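NADH dehydrogenase, putative (Plasmodium falciparum, PDB 5JWC) probably oxidises NADH and passes the electrons through its bound FAD to ubiquinone, and binds the quinolone inhibitor RYL-552. Local coordinates at residues G234-P239 and N244-T249; L461-I464 and Q468-A471. One frame throughout, in Å; residues are numbered along the deposited sequence.

Contact 1. Residues G234-P239 and N244-T249; sequences GNNLLP and NISDFT
The hydroxyl of S246 ties the loop to the helix, with OG donating to L237 O at 2.8 Å. The bond runs nearly along the carbonyl direction (C=O...donor angle 164°), and OG is aimed there by a chi1 of -64°, which sets it beside its own backbone N. Water 2 donates to S246 OG and also to P239 O. Alongside, water 1 accepts from L237 N and donates to S246 O, so that one water bridges the loop amide and the helix carbonyl. L238 covers the apolar flank: its CD1 rests on I245 CG2 at 3.8 Å and lies 3.5 Å from T249 OG1. T249 OG1 itself donates to I245 O at 2.8 Å, from above the carbonyl plane, while T249 CG2 turns to L237 CD1 at 4.1 Å. Further out, N236 ND2 bonds to Q243 OE1 and K250 NZ reaches N235 O. L238, in the left-handed backbone region, pairs through its main chain with G196, in a sequence that resembles a Rossmann-type GxGxxG motif. A loop folded back upon the helix it leads into, after strand 227-232, fits a beta-alpha unit of the Rossmann-type nucleotide domain of the pyridine nucleotide-disulphide oxidoreductases.

Contact 2. Residues L461-I464 and Q468-A471; sequences LAYI and QVVA. With 4W0 (5-fluoro-3-methyl-2-{4-[4-(trifluoromethoxy)benzyl]phenyl}quinolin-4(1H)-one), chain M.
A462, I464 and V470 meet in a small apolar patch on one side of the hairpin. V470 spreads its two methyls between the neighbours, CG2 against A462 CB at 3.9 Å and CG1 against I464 CD1 at 3.8 Å, the isoleucine and valine crossing at about a right angle. The reverse face sets L461 beside A471, CD1 to CB 3.6 Å, and Y463 beside V469, whose CG2 meets the tyrosine ring in its plane at CD1. Swung anti to the backbone N (chi1 180°), that ring presents one face to the quinolone of 4W0, with ligand atom C2 standing 3.5 Å above the ring plane of Y463 over its centre. Outward from the side chains come the backbone bonds: A462 and V470 bond reciprocally, N to O, both at 2.9 Å, and I464 N reaches Q468 O at 2.8 Å, almost straight at 173°. At the polar rim Y463 OH is engaged by D209 OD2 and H467 N, and lies 3.3 Å from 4W0 N; Q468 OE1 accepts from G481 N. The quinolone lies face-on over the tyrosine, the two planes nearly parallel, and the hydrogen bonds to D209 and H467 probably restrain the ring whose face the inhibitor covers.

In the fold
The two contacts, their centres about 12 Å apart, share an apolar seam, in which helix 243-255 of contact 1 packs against the hairpin of contact 2. I245 CG2 meets V470 CG2 at 3.7 Å, and F248 CE2 touches I464 CD1 at 3.6 Å, while L238 also reaches A462 and V470 from the loop. The nucleotide-domain unit is thereby joined to the C-terminal domain. V201 of helix 198-218 borders both, touching L237, L238 and T249 as well as I464. The flavin is near but not touched: FAD is about 10 Å from the L238 side chain and about 7 Å from that of L461. Contact 2 alone contributes to one of the 4W0 pockets, through Y463, and L461 to a triton X-100 site.

Contact 1. Residues G234-P239 and N244-T249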
# COMPACT_ATOMS: atom_id res chain seq x y z
N GLY A 234 8.87 -28.42 19.09
CA GLY A 234 9.96 -28.70 20.02
C GLY A 234 9.80 -27.93 21.30
O GLY A 234 8.86 -27.15 21.43
N ASN A 235 10.71 -28.13 22.25
CA ASN A 235 10.63 -27.44 23.53
C ASN A 235 11.09 -25.97 23.48
O ASN A 235 10.77 -25.19 24.39
CB ASN A 235 11.46 -28.20 24.59
CG ASN A 235 11.43 -27.52 25.95
OD1 ASN A 235 10.37 -27.45 26.60
ND2 ASN A 235 12.57 -26.99 26.38
N ASN A 236 11.82 -25.60 22.44
CA ASN A 236 12.47 -24.28 22.43
C ASN A 236 11.94 -23.31 21.36
O ASN A 236 11.86 -23.66 20.19
CB ASN A 236 13.98 -24.45 22.19
CG ASN A 236 14.72 -25.05 23.38
OD1 ASN A 236 14.23 -25.06 24.50
ND2 ASN A 236 15.93 -25.53 23.13
N LEU A 237 11.64 -22.07 21.76
CA LEU A 237 11.53 -21.01 20.75
C LEU A 237 12.96 -20.72 20.27
O LEU A 237 13.90 -20.85 21.05
CB LEU A 237 10.89 -19.77 21.33
CG LEU A 237 9.49 -20.01 21.88
CD1 LEU A 237 8.96 -18.73 22.52
CD2 LEU A 237 8.61 -20.48 20.74
N LEU A 238 13.11 -20.31 19.01
CA LEU A 238 14.42 -20.07 18.41
C LEU A 238 15.39 -21.23 18.67
O LEU A 238 16.45 -21.03 19.27
CB LEU A 238 15.03 -18.76 18.95
CG LEU A 238 14.27 -17.46 18.72
CD1 LEU A 238 15.06 -16.28 19.25
CD2 LEU A 238 13.97 -17.29 17.21
N PRO A 239 15.03 -22.45 18.21
CA PRO A 239 15.85 -23.64 18.53
C PRO A 239 17.23 -23.63 17.87
O PRO A 239 18.14 -24.28 18.39
CB PRO A 239 14.99 -24.81 18.02
CG PRO A 239 14.17 -24.22 16.89
CD PRO A 239 13.86 -22.80 17.38
N ASN A 244 20.45 -20.37 26.05
CA ASN A 244 20.19 -19.18 26.84
C ASN A 244 19.28 -18.19 26.09
O ASN A 244 18.42 -17.54 26.70
CB ASN A 244 21.50 -18.48 27.23
CG ASN A 244 22.14 -19.09 28.47
OD1 ASN A 244 21.46 -19.66 29.31
ND2 ASN A 244 23.46 -18.96 28.58
N ILE A 245 19.48 -18.08 24.77
CA ILE A 245 18.60 -17.21 23.97
C ILE A 245 17.18 -17.78 23.93
O ILE A 245 16.21 -17.03 24.11
CB ILE A 245 19.16 -17.00 22.55
CG1 ILE A 245 20.29 -15.96 22.61
CG2 ILE A 245 18.05 -16.51 21.57
CD1 ILE A 245 21.08 -15.79 21.35
N SER A 246 17.05 -19.08 23.72
CA SER A 246 15.73 -19.72 23.75
C SER A 246 14.99 -19.50 25.08
O SER A 246 13.80 -19.18 25.10
CB SER A 246 15.85 -21.22 23.49
OG SER A 246 16.35 -21.45 22.19
N ASP A 247 15.70 -19.65 26.20
CA ASP A 247 15.05 -19.47 27.51
C ASP A 247 14.66 -18.01 27.71
O ASP A 247 13.59 -17.72 28.24
CB ASP A 247 15.96 -19.89 28.67
CG ASP A 247 16.38 -21.34 28.60
OD1 ASP A 247 15.64 -22.17 28.03
OD2 ASP A 247 17.46 -21.66 29.15
N PHE A 248 15.55 -17.09 27.35
CA PHE A 248 15.26 -15.67 27.48
C PHE A 248 14.06 -15.25 26.62
O PHE A 248 13.23 -14.43 27.04
CB PHE A 248 16.49 -14.83 27.11
CG PHE A 248 16.24 -13.35 27.12
CD1 PHE A 248 15.76 -12.72 28.26
CD2 PHE A 248 16.49 -12.59 25.99
CE1 PHE A 248 15.53 -11.36 28.26
CE2 PHE A 248 16.27 -11.23 25.99
CZ PHE A 248 15.79 -10.61 27.12
N THR A 249 13.95 -15.83 25.43
CA THR A 249 12.83 -15.56 24.53
C THR A 249 11.50 -16.03 25.12
O THR A 249 10.51 -15.28 25.12
CB THR A 249 13.05 -16.20 23.14
OG1 THR A 249 14.26 -15.70 22.57
CG2 THR A 249 11.90 -15.86 22.21
O HOH W 1 12.12 -21.21 24.43
O HOH W 2 18.48 -23.26 21.12

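Contact 2. Residues L461-I464 and Q468-A471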
# COMPACT_ATOMS: atom_id res chain seq x y z
N LEU A 461 20.11 -12.78 14.04
CA LEU A 461 19.51 -11.75 14.86
C LEU A 461 18.02 -12.00 14.93
O LEU A 461 17.41 -12.41 13.95
CB LEU A 461 19.72 -10.36 14.22
CG LEU A 461 20.61 -9.37 14.93
CD1 LEU A 461 22.02 -9.92 14.70
CD2 LEU A 461 20.49 -8.00 14.29
N ALA A 462 17.41 -11.69 16.07
CA ALA A 462 15.95 -11.76 16.16
C ALA A 462 15.39 -10.72 17.12
O ALA A 462 15.93 -10.49 18.20
CB ALA A 462 15.52 -13.16 16.59
N TYR A 463 14.29 -10.08 16.71
CA TYR A 463 13.55 -9.19 17.61
C TYR A 463 12.49 -9.98 18.36
O TYR A 463 11.70 -10.71 17.75
CB TYR A 463 12.90 -8.03 16.84
CG TYR A 463 12.14 -7.12 17.77
CD1 TYR A 463 12.81 -6.30 18.67
CD2 TYR A 463 10.75 -7.10 17.77
CE1 TYR A 463 12.12 -5.47 19.54
CE2 TYR A 463 10.04 -6.28 18.65
CZ TYR A 463 10.73 -5.47 19.53
OH TYR A 463 10.07 -4.65 20.41
N ILE A 464 12.47 -9.88 19.70
CA ILE A 464 11.58 -10.75 20.48
C ILE A 464 10.59 -10.00 21.38
O ILE A 464 9.98 -10.58 22.28
CB ILE A 464 12.40 -11.77 21.35
CG1 ILE A 464 13.17 -11.06 22.47
CG2 ILE A 464 13.35 -12.62 20.47
CD1 ILE A 464 13.74 -12.03 23.50
N GLN A 468 13.45 -5.82 23.11
CA GLN A 468 14.48 -6.84 23.27
C GLN A 468 14.90 -7.51 21.94
O GLN A 468 14.07 -8.08 21.21
CB GLN A 468 14.02 -7.91 24.26
CG GLN A 468 13.45 -7.36 25.56
CD GLN A 468 14.44 -6.47 26.30
OE1 GLN A 468 15.57 -6.87 26.58
NE2 GLN A 468 14.01 -5.24 26.60
N VAL A 469 16.19 -7.41 21.65
CA VAL A 469 16.79 -8.08 20.52
C VAL A 469 17.79 -9.12 21.02
O VAL A 469 18.56 -8.86 21.95
CB VAL A 469 17.50 -7.08 19.59
CG1 VAL A 469 18.43 -7.81 18.61
CG2 VAL A 469 16.46 -6.22 18.82
N VAL A 470 17.76 -10.31 20.42
CA VAL A 470 18.78 -11.31 20.69
C VAL A 470 19.63 -11.54 19.45
O VAL A 470 19.17 -11.33 18.32
CB VAL A 470 18.18 -12.64 21.15
CG1 VAL A 470 17.40 -12.45 22.45
CG2 VAL A 470 17.27 -13.22 20.05
N ALA A 471 20.87 -11.94 19.65
CA ALA A 471 21.75 -12.22 18.53
C ALA A 471 22.71 -13.35 18.88
O ALA A 471 23.29 -13.38 19.97
CB ALA A 471 22.52 -10.99 18.12
C1 4W0 M . 12.15 -4.22 15.35
C2 4W0 M . 11.07 -3.84 16.16
C3 4W0 M . 11.23 -2.84 17.13
C4 4W0 M . 12.48 -2.21 17.32
C5 4W0 M . 13.56 -2.58 16.51
C6 4W0 M . 13.41 -3.58 15.53
O1 4W0 M . 4.23 -2.47 27.18
C7 4W0 M . 12.64 -1.13 18.36
C8 4W0 M . 11.51 -0.76 19.20
C9 4W0 M . 10.21 -1.44 18.99
C10 4W0 M . 8.96 -1.17 19.81
C11 4W0 M . 8.96 -1.43 21.18
C12 4W0 M . 7.81 -1.24 21.95
C13 4W0 M . 6.67 -0.81 21.30
C14 4W0 M . 6.66 -0.59 19.95
C15 4W0 M . 7.80 -0.78 19.19
O2 4W0 M . 13.70 -0.58 18.51
N 4W0 M . 10.08 -2.46 17.99
C16 4W0 M . 5.36 -0.56 21.96
C17 4W0 M . 5.09 -1.11 23.34
C18 4W0 M . 5.23 -2.46 23.61
C19 4W0 M . 4.95 -2.92 24.90
C20 4W0 M . 4.51 -2.02 25.88
C21 4W0 M . 4.36 -0.67 25.59
C22 4W0 M . 4.65 -0.22 24.32
C23 4W0 M . 11.69 0.32 20.24
F1 4W0 M . 14.74 -1.98 16.67
C24 4W0 M . 5.33 -2.54 28.06
F2 4W0 M . 6.18 -3.46 27.59
F3 4W0 M . 4.92 -2.90 29.28
F4 4W0 M . 5.93 -1.34 28.10